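Local coordinates for protein glucosidase 2 subunit beta (Schizosaccharomyces pombe, PDB 4XQM) that recognises mannose-rich N-glycans through its MRH lectin domain, as the subunit of endoplasmic reticulum glucosidase II that retains the catalytic alpha subunit there, at residues A[57-63]-A[81-87]; A[31-35]-A[46-50]. All coordinates share one frame. Residue numbers count along the deposited sequence, not the author numbering.

Contact 1 (A[57-63]-A[81-87]). With MAN (alpha-D-mannopyranose), chain B.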
ATOM      1  N   HIS A  57       2.422   7.287 -13.908  1.00 10.38           N
ATOM      2  CA  HIS A  57       2.627   7.722 -12.530  1.00 12.63           C
ATOM      3  C   HIS A  57       2.170   6.589 -11.607  1.00 12.02           C
ATOM      4  O   HIS A  57       1.172   5.917 -11.882  1.00 12.66           O
ATOM      5  CB  HIS A  57       1.871   9.022 -12.236  1.00 12.87           C
ATOM      6  CG  HIS A  57       2.587  10.251 -12.714  1.00 17.75           C
ATOM      7  ND1 HIS A  57       2.937  10.442 -14.030  1.00 24.92           N
ATOM      8  CD2 HIS A  57       3.028  11.343 -12.046  1.00 22.80           C
ATOM      9  CE1 HIS A  57       3.553  11.606 -14.164  1.00 21.90           C
ATOM     10  NE2 HIS A  57       3.623  12.171 -12.956  1.00 26.70           N
ATOM     11  N   ARG A  58       2.911   6.372 -10.524  1.00 12.23           N
ATOM     12  CA  ARG A  58       2.713   5.170  -9.719  1.00 11.81           C
ATOM     13  C   ARG A  58       1.361   5.153  -9.006  1.00 13.43           C
ATOM     14  O   ARG A  58       0.760   6.196  -8.736  1.00 12.79           O
ATOM     15  CB  ARG A  58       3.875   4.977  -8.730  1.00 12.83           C
ATOM     16  CG  ARG A  58       5.215   4.638  -9.412  1.00 11.58           C
ATOM     17  CD  ARG A  58       6.357   4.630  -8.399  1.00 15.43           C
ATOM     18  NE  ARG A  58       7.654   4.262  -8.984  1.00 20.35           N
ATOM     19  CZ  ARG A  58       8.387   5.110  -9.693  1.00 16.00           C
ATOM     20  NH1 ARG A  58       7.925   6.329  -9.904  1.00 23.54           N
ATOM     21  NH2 ARG A  58       9.561   4.752 -10.200  1.00 18.73           N
ATOM     22  N   SER A  59       0.861   3.945  -8.752  1.00 12.04           N
ATOM     23  CA  SER A  59      -0.349   3.776  -7.961  1.00 10.56           C
ATOM     24  C   SER A  59      -0.249   2.417  -7.292  1.00 13.48           C
ATOM     25  O   SER A  59       0.542   1.563  -7.716  1.00 11.84           O
ATOM     26  CB  SER A  59      -1.602   3.884  -8.842  1.00 11.26           C
ATOM     27  OG  SER A  59      -1.609   2.863  -9.831  1.00 13.26           O
ATOM     28  N   ALA A  60      -1.024   2.223  -6.233  1.00 11.19           N
ATOM     29  CA  ALA A  60      -0.970   0.975  -5.486  1.00 12.48           C
ATOM     30  C   ALA A  60      -2.367   0.602  -5.046  1.00 12.73           C
ATOM     31  O   ALA A  60      -3.112   1.436  -4.529  1.00 14.02           O
ATOM     32  CB  ALA A  60      -0.056   1.125  -4.282  1.00 11.09           C
ATOM     33  N   ILE A  61      -2.714  -0.667  -5.239  1.00 12.13           N
ATOM     34  CA  ILE A  61      -3.995  -1.179  -4.779  1.00 12.81           C
ATOM     35  C   ILE A  61      -3.696  -2.089  -3.605  1.00 12.49           C
ATOM     36  O   ILE A  61      -3.030  -3.126  -3.760  1.00 12.17           O
ATOM     37  CB  ILE A  61      -4.715  -1.959  -5.885  1.00 14.52           C
ATOM     38  CG1 ILE A  61      -4.958  -1.032  -7.073  1.00 15.49           C
ATOM     39  CG2 ILE A  61      -6.029  -2.521  -5.372  1.00 14.29           C
ATOM     40  CD1 ILE A  61      -5.677  -1.687  -8.228  1.00 20.94           C
ATOM     41  N   VAL A  62      -4.158  -1.697  -2.424  1.00  9.68           N
ATOM     42  CA  VAL A  62      -3.780  -2.393  -1.196  1.00 10.67           C
ATOM     43  C   VAL A  62      -4.975  -3.137  -0.629  1.00 11.29           C
ATOM     44  O   VAL A  62      -5.949  -2.512  -0.193  1.00 11.94           O
ATOM     45  CB  VAL A  62      -3.233  -1.402  -0.128  1.00 11.93           C
ATOM     46  CG1 VAL A  62      -2.779  -2.147   1.127  1.00 14.56           C
ATOM     47  CG2 VAL A  62      -2.089  -0.553  -0.700  1.00 12.96           C
ATOM     48  N   THR A  63      -4.894  -4.468  -0.626  1.00 10.84           N
ATOM     49  CA  THR A  63      -5.960  -5.295  -0.073  1.00 10.99           C
ATOM     50  C   THR A  63      -5.614  -5.677   1.364  1.00 11.33           C
ATOM     51  O   THR A  63      -4.591  -6.316   1.613  1.00 13.05           O
ATOM     52  CB  THR A  63      -6.205  -6.560  -0.922  1.00 11.60           C
ATOM     53  OG1 THR A  63      -6.564  -6.184  -2.262  1.00 14.17           O
ATOM     54  CG2 THR A  63      -7.338  -7.399  -0.323  1.00 14.11           C
ATOM     55  N   CYS A  81       5.027  -0.062 -12.645  1.00 11.92           N
ATOM     56  CA  CYS A  81       4.601   1.029 -11.767  1.00 11.37           C
ATOM     57  C   CYS A  81       3.143   0.977 -11.330  1.00 14.34           C
ATOM     58  O   CYS A  81       2.565   1.986 -10.907  1.00 14.14           O
ATOM     59  CB  CYS A  81       5.012   2.389 -12.347  1.00 14.27           C
ATOM     60  SG  CYS A  81       6.798   2.605 -12.218  1.00 12.84           S
ATOM     61  N   GLU A  82       2.570  -0.222 -11.401  1.00 13.59           N
ATOM     62  CA  GLU A  82       1.266  -0.501 -10.818  1.00 17.86           C
ATOM     63  C   GLU A  82       1.504  -1.590  -9.770  1.00 17.46           C
ATOM     64  O   GLU A  82       1.890  -2.709 -10.112  1.00 16.66           O
ATOM     65  CB  GLU A  82       0.285  -0.980 -11.902  1.00 18.37           C
ATOM     66  CG  GLU A  82       0.113  -0.023 -13.091  1.00 23.76           C
ATOM     67  CD  GLU A  82      -0.773  -0.595 -14.202  1.00 30.34           C
ATOM     68  OE1 GLU A  82      -1.650  -1.440 -13.904  1.00 33.59           O
ATOM     69  OE2 GLU A  82      -0.591  -0.201 -15.378  1.00 32.53           O
ATOM     70  N   TYR A  83       1.298  -1.265  -8.495  1.00 13.48           N
ATOM     71  CA  TYR A  83       1.663  -2.175  -7.425  1.00 13.10           C
ATOM     72  C   TYR A  83       0.422  -2.788  -6.783  1.00 14.29           C
ATOM     73  O   TYR A  83      -0.523  -2.074  -6.442  1.00 17.02           O
ATOM     74  CB  TYR A  83       2.483  -1.431  -6.372  1.00 12.78           C
ATOM     75  CG  TYR A  83       3.702  -0.751  -6.960  1.00 13.01           C
ATOM     76  CD1 TYR A  83       3.602   0.507  -7.557  1.00 10.21           C
ATOM     77  CD2 TYR A  83       4.940  -1.377  -6.946  1.00 13.09           C
ATOM     78  CE1 TYR A  83       4.716   1.126  -8.114  1.00 10.59           C
ATOM     79  CE2 TYR A  83       6.064  -0.772  -7.499  1.00 10.51           C
ATOM     80  CZ  TYR A  83       5.942   0.482  -8.082  1.00 12.44           C
ATOM     81  OH  TYR A  83       7.048   1.097  -8.636  1.00 12.68           O
ATOM     82  N   LEU A  84       0.413  -4.108  -6.637  1.00  9.69           N
ATOM     83  CA  LEU A  84      -0.672  -4.768  -5.918  1.00 12.27           C
ATOM     84  C   LEU A  84      -0.096  -5.254  -4.596  1.00 10.87           C
ATOM     85  O   LEU A  84       0.830  -6.069  -4.577  1.00 12.53           O
ATOM     86  CB  LEU A  84      -1.227  -5.948  -6.727  1.00 11.62           C
ATOM     87  CG  LEU A  84      -1.727  -5.605  -8.129  1.00 17.03           C
ATOM     88  CD1 LEU A  84      -2.332  -6.845  -8.779  1.00 21.71           C
ATOM     89  CD2 LEU A  84      -2.743  -4.489  -8.058  1.00 19.46           C
ATOM     90  N   ILE A  85      -0.617  -4.736  -3.492  1.00 10.87           N
ATOM     91  CA  ILE A  85      -0.062  -5.056  -2.179  1.00 10.55           C
ATOM     92  C   ILE A  85      -1.109  -5.755  -1.344  1.00 10.78           C
ATOM     93  O   ILE A  85      -2.205  -5.214  -1.133  1.00 11.83           O
ATOM     94  CB  ILE A  85       0.404  -3.783  -1.448  1.00 11.91           C
ATOM     95  CG1 ILE A  85       1.369  -2.988  -2.334  1.00 12.15           C
ATOM     96  CG2 ILE A  85       1.081  -4.147  -0.130  1.00 11.15           C
ATOM     97  CD1 ILE A  85       1.878  -1.695  -1.710  1.00 11.73           C
ATOM     98  N   LYS A  86      -0.783  -6.957  -0.880  1.00 10.02           N
ATOM     99  CA  LYS A  86      -1.670  -7.701   0.014  1.00 11.09           C
ATOM    100  C   LYS A  86      -1.177  -7.581   1.457  1.00 11.46           C
ATOM    101  O   LYS A  86       0.029  -7.686   1.719  1.00 11.31           O
ATOM    102  CB  LYS A  86      -1.744  -9.170  -0.410  1.00 14.83           C
ATOM    103  CG  LYS A  86      -2.768  -9.990   0.377  1.00 19.65           C
ATOM    104  CD  LYS A  86      -2.987 -11.354  -0.276  1.00 23.64           C
ATOM    105  CE  LYS A  86      -3.749 -12.284   0.659  1.00 35.37           C
ATOM    106  NZ  LYS A  86      -3.765 -13.695   0.161  1.00 39.34           N
ATOM    107  N   MET A  87      -2.106  -7.348   2.384  1.00 11.79           N
ATOM    108  CA  MET A  87      -1.762  -7.172   3.791  1.00  9.93           C
ATOM    109  C   MET A  87      -2.695  -7.921   4.725  1.00  9.11           C
ATOM    110  O   MET A  87      -3.820  -8.228   4.365  1.00 10.60           O
ATOM    111  CB  MET A  87      -1.836  -5.688   4.175  1.00 12.49           C
ATOM    112  CG  MET A  87      -0.942  -4.774   3.380  1.00 12.86           C
ATOM    113  SD  MET A  87      -0.980  -3.098   4.050  1.00 12.97           S
ATOM    114  CE  MET A  87      -0.341  -3.360   5.706  1.00 12.63           C
TER
HETATM  115  C1  MAN B 501      11.878   1.561  -9.618  1.00 25.34           C
HETATM  116  C2  MAN B 501      10.830   1.046  -8.824  1.00 14.79           C
HETATM  117  C3  MAN B 501      10.171  -0.052  -9.673  1.00 16.21           C
HETATM  118  C4  MAN B 501       9.808   0.497 -11.085  1.00 14.16           C
HETATM  119  C5  MAN B 501      11.073   1.056 -11.754  1.00 18.08           C
HETATM  120  C6  MAN B 501      10.795   1.773 -13.055  1.00 16.92           C
HETATM  121  O1  MAN B 501      12.551   0.347  -9.769  1.00 26.58           O
HETATM  122  O2  MAN B 501       9.923   2.060  -8.587  1.00 18.59           O
HETATM  123  O3  MAN B 501       9.059  -0.591  -9.009  1.00 14.74           O
HETATM  124  O4  MAN B 501       9.308  -0.530 -11.893  1.00 16.84           O
HETATM  125  O5  MAN B 501      11.608   2.035 -10.876  1.00 21.43           O
HETATM  126  O6  MAN B 501      12.051   1.962 -13.718  1.00 19.05           O
HETATM  127  O   HOH W   1       0.115   3.301 -11.922  1.00 14.64           O
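Parallel strands can carry a binding site at one end while their middles fill a core, and 57-63 with 81-87 is a clear case. The axes of strands 59-63 and 82-87 are inclined by 18° and approach to 4.7 Å, held by backbone hydrogen bonds that zigzag between them: Tyr83 N to Ser59 O (3.0 Å), Ile61 N to Tyr83 O (2.9 Å), Ile85 N to Ile61 O (2.9 Å), Thr63 N to Ile85 O and Met87 N to Thr63 O (both 2.8 Å). On the buried face, small Ala60 leaves a hollow bordered by Tyr83 and Ile85: Tyr83 CB lies 4.2 Å and Ile85 CD1 4.3 Å from Ala60 CB. Val62 then wedges between Ile85 (CG2 to CB, 4.1 Å) and Met87 (CG1 to SD, 3.6 Å). On the other face Leu84 CD2 leans to within 3.9 Å of Ile61 CB. At the N-terminal end the extended Arg58 side chain lays its CG against Cys81 CB (3.7 Å), and Cys81 SG, disulfide-bonded to Cys52, sits over one guanidinium face. Arg58 NE donates to Tyr83 OH and to mannose O2, each at 3.2 Å; NH2 also reaches O2 (3.2 Å), while NH1 is held by Ser51 O. Tyr83 OH donates to mannose O3 (2.7 Å). O2 and O3 are thus read by a guanidinium and a phenol also hydrogen-bonded to each other, consistent with a site sensitive to mannose hydroxyl stereochemistry.

Contact 2 (A[31-35]-A[46-50]); sequences ILLGN and YENGQ
Three backbone hydrogen bonds define this pairing. Asn35 and Glu47 form an antiparallel hydrogen-bonded pair with CA atoms 5.2 Å apart: Asn35 N donates to Glu47 O, and Glu47 N to Asn35 O, both at 2.8 Å. Farther along, Gln50 N donates to Leu32 O (2.8 Å). Between these points regular pairing gives way; the axes of 31-35 and 46-48 cross at 107° with a closest approach of 3.8 Å. Leu33 (phi/psi -86/-25) and Gly34 (164/158) both face Val26 of the adjacent strand as a classic beta bulge, and Asn48 turns the backbone of 46-50 with positive angles (61/43). The shortest CA-CA distance across the pair, 4.0 Å, is that between Gly34 and Gly49. A CB on Gly34 would run into Tyr46 C and Glu47 N, and one on Gly49 into the carbonyl oxygens of Leu32 and Leu33; Gly34 CA lies 3.2 Å from Glu47 O. A water joins the side chains of Asn35 (ND2, 3.0 Å) and Asn48 (OD1, 2.9 Å). Outward from the backbone, Tyr46 (m) brings its ring edge to Gly34 O, CD2 at 3.5 Å, and its hydroxyl is hydrogen-bonded to Val21 O. Leu32 (t, p) places CD2 4.0 Å from Asn48 O, and Gln50, extended (t, t), lays CD 3.8 Å from Ile31 CG2. The CA-to-CB bond of Leu33 points away from 46-50; its side chain packs on strand 25-28 and Arg58. This is the open end of the beta hairpin of strands 31-40 and 43-48, where the first strand also carries a classic bulge against strand 25-28, beside the mannose pocket of the MRH domain.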
ATOM      1  N   ILE A  31      10.391   6.737  -2.713  1.00 12.20           N
ATOM      2  CA  ILE A  31       9.489   6.999  -3.826  1.00 13.53           C
ATOM      3  C   ILE A  31       8.018   6.902  -3.403  1.00 15.19           C
ATOM      4  O   ILE A  31       7.610   5.907  -2.794  1.00 14.66           O
ATOM      5  CB  ILE A  31       9.761   6.019  -4.988  1.00 12.15           C
ATOM      6  CG1 ILE A  31      11.231   6.092  -5.419  1.00 15.35           C
ATOM      7  CG2 ILE A  31       8.835   6.319  -6.163  1.00 12.61           C
ATOM      8  CD1 ILE A  31      11.607   5.051  -6.475  1.00 18.90           C
ATOM      9  N   LEU A  32       7.221   7.929  -3.714  1.00 12.09           N
ATOM     10  CA  LEU A  32       5.786   7.880  -3.437  1.00 12.73           C
ATOM     11  C   LEU A  32       5.085   6.953  -4.428  1.00 13.47           C
ATOM     12  O   LEU A  32       5.130   7.184  -5.643  1.00 12.67           O
ATOM     13  CB  LEU A  32       5.149   9.274  -3.517  1.00 12.34           C
ATOM     14  CG  LEU A  32       3.621   9.311  -3.341  1.00 12.51           C
ATOM     15  CD1 LEU A  32       3.230   8.947  -1.910  1.00 12.72           C
ATOM     16  CD2 LEU A  32       3.077  10.689  -3.693  1.00 14.82           C
ATOM     17  N   LEU A  33       4.433   5.912  -3.908  1.00 12.55           N
ATOM     18  CA  LEU A  33       3.634   5.019  -4.748  1.00 11.40           C
ATOM     19  C   LEU A  33       2.214   5.533  -4.945  1.00 13.33           C
ATOM     20  O   LEU A  33       1.559   5.204  -5.929  1.00 14.77           O
ATOM     21  CB  LEU A  33       3.604   3.611  -4.152  1.00 11.94           C
ATOM     22  CG  LEU A  33       4.594   2.618  -4.763  1.00 19.03           C
ATOM     23  CD1 LEU A  33       5.945   3.258  -5.088  1.00 14.78           C
ATOM     24  CD2 LEU A  33       4.747   1.362  -3.918  1.00 14.05           C
ATOM     25  N   GLY A  34       1.726   6.330  -4.005  1.00 11.42           N
ATOM     26  CA  GLY A  34       0.394   6.882  -4.123  1.00 13.21           C
ATOM     27  C   GLY A  34      -0.128   7.442  -2.820  1.00 13.72           C
ATOM     28  O   GLY A  34       0.334   7.055  -1.742  1.00 12.00           O
ATOM     29  N   ASN A  35      -1.095   8.346  -2.937  1.00 14.47           N
ATOM     30  CA  ASN A  35      -1.810   8.902  -1.802  1.00 17.49           C
ATOM     31  C   ASN A  35      -3.182   8.268  -1.734  1.00 16.23           C
ATOM     32  O   ASN A  35      -3.767   7.935  -2.765  1.00 16.39           O
ATOM     33  CB  ASN A  35      -1.926  10.415  -1.976  1.00 20.04           C
ATOM     34  CG  ASN A  35      -0.622  11.041  -2.432  1.00 26.43           C
ATOM     35  OD1 ASN A  35       0.447  10.708  -1.915  1.00 31.02           O
ATOM     36  ND2 ASN A  35      -0.695  11.939  -3.412  1.00 26.22           N
ATOM     37  N   TYR A  46      -4.549   3.710  -3.652  1.00 13.40           N
ATOM     38  CA  TYR A  46      -3.635   4.833  -3.503  1.00 12.99           C
ATOM     39  C   TYR A  46      -3.231   5.284  -4.910  1.00 15.32           C
ATOM     40  O   TYR A  46      -2.884   4.455  -5.754  1.00 13.00           O
ATOM     41  CB  TYR A  46      -2.389   4.414  -2.707  1.00 11.79           C
ATOM     42  CG  TYR A  46      -2.625   4.161  -1.234  1.00 12.24           C
ATOM     43  CD1 TYR A  46      -3.216   2.975  -0.788  1.00 10.72           C
ATOM     44  CD2 TYR A  46      -2.241   5.100  -0.283  1.00 11.10           C
ATOM     45  CE1 TYR A  46      -3.428   2.746   0.573  1.00 11.45           C
ATOM     46  CE2 TYR A  46      -2.441   4.878   1.073  1.00 10.83           C
ATOM     47  CZ  TYR A  46      -3.031   3.705   1.492  1.00 12.72           C
ATOM     48  OH  TYR A  46      -3.225   3.506   2.844  1.00 10.20           O
ATOM     49  N   GLU A  47      -3.282   6.591  -5.166  1.00 13.27           N
ATOM     50  CA  GLU A  47      -3.125   7.110  -6.530  1.00 14.23           C
ATOM     51  C   GLU A  47      -2.145   8.284  -6.615  1.00 16.54           C
ATOM     52  O   GLU A  47      -1.738   8.842  -5.590  1.00 16.09           O
ATOM     53  CB  GLU A  47      -4.504   7.506  -7.091  1.00 15.44           C
ATOM     54  CG  GLU A  47      -5.484   6.358  -7.114  1.00 20.02           C
ATOM     55  CD  GLU A  47      -6.853   6.749  -7.634  1.00 23.34           C
ATOM     56  OE1 GLU A  47      -7.067   7.945  -7.935  1.00 22.18           O
ATOM     57  OE2 GLU A  47      -7.717   5.848  -7.739  1.00 27.01           O
ATOM     58  N   ASN A  48      -1.780   8.649  -7.844  1.00 14.71           N
ATOM     59  CA  ASN A  48      -0.984   9.849  -8.117  1.00 16.94           C
ATOM     60  C   ASN A  48       0.390   9.858  -7.464  1.00 15.78           C
ATOM     61  O   ASN A  48       0.836  10.881  -6.941  1.00 18.34           O
ATOM     62  CB  ASN A  48      -1.755  11.122  -7.732  1.00 16.63           C
ATOM     63  CG  ASN A  48      -3.212  11.050  -8.105  1.00 20.72           C
ATOM     64  OD1 ASN A  48      -4.088  11.257  -7.265  1.00 22.91           O
ATOM     65  ND2 ASN A  48      -3.489  10.738  -9.367  1.00 17.12           N
ATOM     66  N   GLY A  49       1.072   8.718  -7.511  1.00 11.96           N
ATOM     67  CA  GLY A  49       2.432   8.633  -7.019  1.00 13.12           C
ATOM     68  C   GLY A  49       3.427   9.249  -7.995  1.00 14.06           C
ATOM     69  O   GLY A  49       3.036   9.883  -8.984  1.00 14.03           O
ATOM     70  N   GLN A  50       4.708   9.043  -7.715  1.00 15.16           N
ATOM     71  CA  GLN A  50       5.795   9.633  -8.491  1.00 14.55           C
ATOM     72  C   GLN A  50       5.820   9.123  -9.931  1.00 16.58           C
ATOM     73  O   GLN A  50       5.416   7.982 -10.215  1.00 15.41           O
ATOM     74  CB  GLN A  50       7.143   9.342  -7.810  1.00 18.13           C
ATOM     75  CG  GLN A  50       8.354   9.913  -8.559  1.00 26.82           C
ATOM     76  CD  GLN A  50       9.686   9.613  -7.884  1.00 33.69           C
ATOM     77  OE1 GLN A  50      10.565   8.962  -8.465  1.00 36.19           O
ATOM     78  NE2 GLN A  50       9.854  10.116  -6.663  1.00 30.60           N
TER
HETATM   79  O   HOH W   2      -3.456  12.215  -4.653  1.00 28.85           O

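How the contacts relate
Contacts 1 and 2 are successive joints of one mixed sheet, their centres about 9 Å apart. Contact 2 joins the two strands of a hairpin at its open end, before the chain returns as 57-63, which pairs with 46-50 along one side and with 81-87 along the other. Arg58 O lies 2.8 Å from Gly49 N and Ala60 O 2.8 Å from Tyr46 N, both probable hydrogen bonds, so the turned backbone of contact 2 directly flanks the base of the sugar-binding arginine. Ile31 and Leu33 also pack on Arg58, and the side chain of Ile31 comes within about 4 Å of mannose. Contact 1 supplies Arg58, Cys81 and Tyr83; Tyr16, Gln28 and Glu77 add further hydrogen bonds to the sugar.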